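Local coordinates for protein ribokinase, putative (Burkholderia thailandensis, PDB 3B1N) that probably phosphorylates nucleosides such as inosine and mizoribine, using a nucleotide phosphate donor, as a member of the ribokinase (PfkB) family of kinases, at residues 178-183 with 203-208; 187-192 with 212-217. All blocks are in the same frame, centred on the assembly; numbering follows the deposited sequence.

Contact 1: 178-183 with 203-208. With NA (sodium ion), chain H.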
# COMPACT_ATOMS: atom_id res chain seq x y z
N THR B 178 2.50 -18.24 -21.93
CA THR B 178 1.50 -18.84 -21.03
C THR B 178 0.22 -18.00 -21.03
O THR B 178 -0.89 -18.55 -20.93
CB THR B 178 2.00 -19.01 -19.58
OG1 THR B 178 2.47 -17.75 -19.08
CG2 THR B 178 3.13 -20.05 -19.52
N LEU B 179 0.35 -16.69 -21.17
CA LEU B 179 -0.84 -15.85 -21.23
C LEU B 179 -1.66 -16.07 -22.52
O LEU B 179 -2.89 -16.26 -22.47
CB LEU B 179 -0.46 -14.37 -21.00
CG LEU B 179 -1.61 -13.37 -20.86
CD1 LEU B 179 -2.59 -13.80 -19.72
CD2 LEU B 179 -1.09 -11.99 -20.63
N ARG B 180 -0.99 -16.05 -23.67
CA ARG B 180 -1.66 -16.41 -24.93
C ARG B 180 -2.32 -17.79 -24.87
O ARG B 180 -3.48 -17.94 -25.28
CB ARG B 180 -0.67 -16.37 -26.10
CG ARG B 180 -0.29 -14.96 -26.57
CD ARG B 180 0.53 -15.02 -27.88
NE ARG B 180 1.82 -15.69 -27.67
CZ ARG B 180 2.93 -15.08 -27.26
NH1 ARG B 180 4.04 -15.79 -27.08
NH2 ARG B 180 2.92 -13.77 -26.99
N ARG B 181 -1.62 -18.78 -24.33
CA ARG B 181 -2.21 -20.13 -24.21
C ARG B 181 -3.48 -20.12 -23.36
O ARG B 181 -4.50 -20.72 -23.72
CB ARG B 181 -1.17 -21.13 -23.70
CG ARG B 181 -1.73 -22.48 -23.26
CD ARG B 181 -2.27 -23.26 -24.45
NE ARG B 181 -2.54 -24.63 -24.02
CZ ARG B 181 -3.06 -25.57 -24.80
NH1 ARG B 181 -3.34 -25.31 -26.07
NH2 ARG B 181 -3.29 -26.77 -24.30
N SER B 182 -3.41 -19.42 -22.23
CA SER B 182 -4.57 -19.38 -21.31
C SER B 182 -5.80 -18.78 -21.96
O SER B 182 -6.92 -19.28 -21.76
CB SER B 182 -4.17 -18.62 -20.03
OG SER B 182 -3.15 -19.33 -19.37
N ILE B 183 -5.60 -17.72 -22.74
CA ILE B 183 -6.67 -17.05 -23.47
C ILE B 183 -7.22 -17.95 -24.58
O ILE B 183 -8.45 -18.00 -24.77
CB ILE B 183 -6.17 -15.72 -24.04
CG1 ILE B 183 -5.90 -14.74 -22.89
CG2 ILE B 183 -7.17 -15.13 -25.03
CD1 ILE B 183 -5.01 -13.54 -23.30
N THR B 203 0.76 -10.18 -24.40
CA THR B 203 0.47 -11.16 -25.44
C THR B 203 0.97 -10.70 -26.80
O THR B 203 1.22 -11.54 -27.69
CB THR B 203 -1.05 -11.43 -25.61
OG1 THR B 203 -1.72 -10.21 -25.94
CG2 THR B 203 -1.66 -12.10 -24.37
N GLY B 204 1.08 -9.39 -26.98
CA GLY B 204 1.32 -8.83 -28.32
C GLY B 204 0.08 -8.80 -29.17
O GLY B 204 0.15 -8.57 -30.38
N TRP B 205 -1.08 -9.05 -28.56
CA TRP B 205 -2.36 -9.02 -29.25
C TRP B 205 -3.08 -7.69 -29.01
O TRP B 205 -2.89 -7.05 -27.94
CB TRP B 205 -3.26 -10.19 -28.82
CG TRP B 205 -2.83 -11.55 -29.27
CD1 TRP B 205 -2.08 -11.86 -30.38
CD2 TRP B 205 -3.19 -12.81 -28.68
NE1 TRP B 205 -1.92 -13.22 -30.48
CE2 TRP B 205 -2.59 -13.83 -29.45
CE3 TRP B 205 -3.95 -13.18 -27.55
CZ2 TRP B 205 -2.73 -15.18 -29.15
CZ3 TRP B 205 -4.07 -14.53 -27.24
CH2 TRP B 205 -3.46 -15.52 -28.04
N SER B 206 -3.89 -7.31 -29.98
CA SER B 206 -4.82 -6.19 -29.89
C SER B 206 -6.08 -6.71 -29.21
O SER B 206 -6.25 -7.92 -29.12
CB SER B 206 -5.14 -5.69 -31.30
OG SER B 206 -5.86 -6.69 -32.02
N GLU B 207 -6.96 -5.83 -28.75
CA GLU B 207 -8.23 -6.28 -28.17
C GLU B 207 -9.01 -7.12 -29.17
O GLU B 207 -9.66 -8.09 -28.78
CB GLU B 207 -9.10 -5.12 -27.68
CG GLU B 207 -8.58 -4.43 -26.44
CD GLU B 207 -9.58 -3.44 -25.87
OE1 GLU B 207 -9.20 -2.66 -24.96
OE2 GLU B 207 -10.74 -3.42 -26.32
N ASP B 208 -8.93 -6.73 -30.46
CA ASP B 208 -9.57 -7.43 -31.57
C ASP B 208 -9.12 -8.86 -31.64
O ASP B 208 -9.95 -9.76 -31.81
CB ASP B 208 -9.21 -6.76 -32.92
CG ASP B 208 -10.06 -5.53 -33.23
OD1 ASP B 208 -11.08 -5.28 -32.55
OD2 ASP B 208 -9.69 -4.81 -34.19
NA NA H . -10.36 -19.10 -25.84
O HOH W 1 -12.01 -20.50 -27.03
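R180 meets both T203 and W205, and it uses a different part of its chain for each. The polar bond lies at the tip. R180 NH2 donates to T203 O at 2.9 Å, with an N-H...O angle of 147°. The acceptor lies close to the guanidinium plane, at its edge. Seen from T203, the donor stands well above the carbonyl plane. The chain of R180 bends at chi3 (-65°), which turns NE off the extended line. The guanidinium plane stands 72° from the indole plane, so the two groups do not stack. The contact with the ring is CH-pi. R180 CG lies over the six-membered ring of W205, 3.6 Å from its centroid. R213 makes a cation-pi contact with the opposite face, so W205 lies between two arginine side chains.

I183 O binds the sodium ion at 2.4 Å, beside E184 O and A186 O.

The apolar part centres on the methyl of T203. L179 CG meets T203 CG2 at 3.7 Å, the two side chains crossing at about a right angle. I183 CD1 reaches the same methyl tip to tip, at 3.8 Å. I183 CG2 touches the edge of the indole at W205 CZ3, 3.9 Å away. On the polar branch, T203 OG1 accepts from W205 N at 2.9 Å in an ST turn, and it is also hydrogen-bonded to V199 O.

Helix 176-185 is packed on the C-terminal end of helix 193-203 and the turn after it mainly by carbon contacts. R180 is held at two points, by CG against the W205 face and by NH2 on T203 O. This holds its guanidinium beside the turn.

Contact 2: 187-192 with 212-217. With NA (sodium ion), chain H; ADP (adenosine-5'-diphosphate), chain G.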
# COMPACT_ATOMS: atom_id res chain seq x y z
N THR B 187 -13.03 -19.70 -22.22
CA THR B 187 -14.30 -19.39 -22.91
C THR B 187 -14.57 -17.88 -22.89
O THR B 187 -15.07 -17.31 -23.85
CB THR B 187 -15.48 -20.08 -22.23
OG1 THR B 187 -15.13 -21.41 -21.83
CG2 THR B 187 -16.72 -20.02 -23.15
N TYR B 188 -14.27 -17.24 -21.75
CA TYR B 188 -14.47 -15.80 -21.65
C TYR B 188 -13.25 -15.21 -20.92
O TYR B 188 -12.57 -15.94 -20.20
CB TYR B 188 -15.75 -15.45 -20.84
CG TYR B 188 -16.92 -16.41 -21.00
CD1 TYR B 188 -17.08 -17.50 -20.17
CD2 TYR B 188 -17.87 -16.21 -22.03
CE1 TYR B 188 -18.15 -18.35 -20.29
CE2 TYR B 188 -18.93 -17.09 -22.18
CZ TYR B 188 -19.06 -18.14 -21.30
OH TYR B 188 -20.13 -19.02 -21.42
N ILE B 189 -13.00 -13.93 -21.13
CA ILE B 189 -11.99 -13.24 -20.30
C ILE B 189 -12.65 -12.02 -19.65
O ILE B 189 -13.40 -11.29 -20.29
CB ILE B 189 -10.66 -12.95 -21.09
CG1 ILE B 189 -9.58 -12.31 -20.20
CG2 ILE B 189 -10.90 -12.12 -22.37
CD1 ILE B 189 -8.24 -12.17 -20.91
N ALA B 190 -12.39 -11.84 -18.36
CA ALA B 190 -12.92 -10.66 -17.68
C ALA B 190 -11.75 -9.94 -17.06
O ALA B 190 -10.93 -10.56 -16.38
CB ALA B 190 -13.91 -11.06 -16.62
N VAL B 191 -11.64 -8.64 -17.32
CA VAL B 191 -10.48 -7.87 -16.79
C VAL B 191 -10.93 -6.46 -16.57
O VAL B 191 -11.92 -6.04 -17.18
CB VAL B 191 -9.25 -7.88 -17.76
CG1 VAL B 191 -8.44 -9.17 -17.63
CG2 VAL B 191 -9.62 -7.60 -19.20
N ASN B 192 -10.24 -5.71 -15.68
CA ASN B 192 -10.46 -4.27 -15.73
C ASN B 192 -9.62 -3.63 -16.82
O ASN B 192 -8.83 -4.32 -17.47
CB ASN B 192 -10.32 -3.56 -14.38
CG ASN B 192 -8.90 -3.44 -13.90
OD1 ASN B 192 -7.97 -3.29 -14.65
ND2 ASN B 192 -8.76 -3.45 -12.58
N SER B 212 -11.22 -12.38 -30.72
CA SER B 212 -11.41 -13.47 -31.68
C SER B 212 -11.16 -14.85 -31.08
O SER B 212 -11.59 -15.84 -31.65
CB SER B 212 -10.56 -13.25 -32.93
OG SER B 212 -9.20 -13.58 -32.70
N ARG B 213 -10.48 -14.91 -29.93
CA ARG B 213 -10.13 -16.19 -29.29
C ARG B 213 -11.00 -16.61 -28.10
O ARG B 213 -10.72 -17.63 -27.46
CB ARG B 213 -8.65 -16.19 -28.92
CG ARG B 213 -7.74 -15.98 -30.16
CD ARG B 213 -6.32 -15.87 -29.70
NE ARG B 213 -5.35 -16.09 -30.78
CZ ARG B 213 -5.09 -15.21 -31.75
NH1 ARG B 213 -4.17 -15.53 -32.65
NH2 ARG B 213 -5.73 -14.05 -31.83
N VAL B 214 -12.03 -15.82 -27.81
CA VAL B 214 -12.98 -16.12 -26.75
C VAL B 214 -14.40 -15.84 -27.21
O VAL B 214 -14.63 -15.14 -28.20
CB VAL B 214 -12.70 -15.26 -25.46
CG1 VAL B 214 -11.39 -15.73 -24.76
CG2 VAL B 214 -12.67 -13.73 -25.79
N GLN B 215 -15.36 -16.37 -26.47
CA GLN B 215 -16.76 -16.04 -26.71
C GLN B 215 -17.13 -14.62 -26.28
O GLN B 215 -18.00 -13.99 -26.89
CB GLN B 215 -17.68 -17.07 -26.07
CG GLN B 215 -17.57 -18.44 -26.78
CD GLN B 215 -18.53 -19.47 -26.22
OE1 GLN B 215 -19.54 -19.12 -25.59
NE2 GLN B 215 -18.22 -20.77 -26.43
N ALA B 216 -16.50 -14.13 -25.20
CA ALA B 216 -16.76 -12.74 -24.80
C ALA B 216 -15.53 -12.21 -24.10
O ALA B 216 -14.86 -12.96 -23.38
CB ALA B 216 -17.99 -12.61 -23.85
N LEU B 217 -15.22 -10.95 -24.38
CA LEU B 217 -14.14 -10.19 -23.71
C LEU B 217 -14.83 -9.09 -22.95
O LEU B 217 -15.47 -8.20 -23.51
CB LEU B 217 -13.19 -9.59 -24.74
CG LEU B 217 -12.19 -8.50 -24.32
CD1 LEU B 217 -11.31 -8.95 -23.15
CD2 LEU B 217 -11.33 -8.02 -25.49
NA NA H . -10.36 -19.10 -25.84
PB ADP G . -11.82 -3.99 -10.26
O1B ADP G . -10.63 -3.10 -10.56
O2B ADP G . -11.60 -5.34 -10.87
O3B ADP G . -12.37 -4.10 -8.88
PA ADP G . -13.66 -1.97 -11.51
O1A ADP G . -13.05 -0.86 -10.64
O2A ADP G . -13.59 -1.86 -13.00
O3A ADP G . -13.04 -3.40 -11.22
O5' ADP G . -15.12 -2.04 -10.96
C5' ADP G . -15.92 -3.13 -11.42
C4' ADP G . -17.39 -2.75 -11.60
O4' ADP G . -17.93 -2.33 -10.33
C3' ADP G . -17.63 -1.57 -12.57
O3' ADP G . -17.63 -2.01 -13.94
C2' ADP G . -18.91 -1.01 -12.02
O2' ADP G . -20.03 -1.76 -12.53
C1' ADP G . -18.82 -1.24 -10.54
N9 ADP G . -18.21 -0.04 -9.89
C8 ADP G . -16.90 0.23 -9.62
N7 ADP G . -16.78 1.48 -9.07
C5 ADP G . -17.99 2.02 -9.08
C6 ADP G . -18.54 3.32 -8.68
N6 ADP G . -17.69 4.25 -8.18
N1 ADP G . -19.84 3.52 -8.83
C2 ADP G . -20.67 2.58 -9.34
N3 ADP G . -20.23 1.37 -9.70
C4 ADP G . -18.94 1.05 -9.62
O HOH W 1 -12.01 -20.50 -27.03
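The Y188 ring and the Q215 amide are turned steeply to each other, their planes 77° apart. Y188 CE2 comes to 4.0 Å from Q215 OE1. Over one face of the ring lies T187 CG2, offset toward the rim. The same methyl meets the Q215 amide at CD, 3.6 Å away, where the T187 and Q215 side chains run side by side and point the same way. Y188 CD2 also touches A216 CB. Outside the contact, Y188 packs on I164 and on I263 of helix 251-264.

Two backbone bonds join the segments. Q215 N donates to T187 O at 2.8 Å, which links the loops just before the strands. The parallel pairing of strands 188-192 and 216-220 rests on I189, which sits opposite L217. I189 N donates to A216 O at 3.1 Å, and I189 is also backbone-bonded to I218. A216 N is buried and has no partner in the model. The two strands belong to a beta-alpha-beta crossover in the Rossmann-like sheet of the family. On the other side, T187, Y188 and A190 bond to strand 163-165.

I189 and L217 share a sheet face, and their side chains lie side by side. I189 CG2 and L217 CD1 come to 3.3 Å, but I189 has two conformers, so this tightness is doubtful. V214 CG2 approaches I189 CG2 as well. R213 O binds the sodium ion at 2.2 Å.

At the far end of the strand, N192 serves as N-cap of helix 193-203. N192 ND2 donates to ADP O1B at 2.8 Å, while T220 OG1 and H31 NE2 of the second subunit also hydrogen-bond the ADP.

How the contacts relate
Helix 176-185 comes first and carries 178-183. Strand 188-192 follows, then helix 193-203, which ends in the second segment of contact 1. Contact 1 closes a loop there, with strand 188-192 inside it. Helix 207-211 leads on to strand 216-220, where contact 2 closes its own loop around both helices. The two closures cross, because their segments alternate along the chain. Contact 1 ties helix 176-185 to the end of helix 193-203 and the turn after it, and contact 2 ties neighbouring strands within the large sheet. Their centres are 10 Å apart. Both share the sodium ion and water 1. They also touch directly: V214 CG1 packs against I183 O, and L217 CD2 against E207 O.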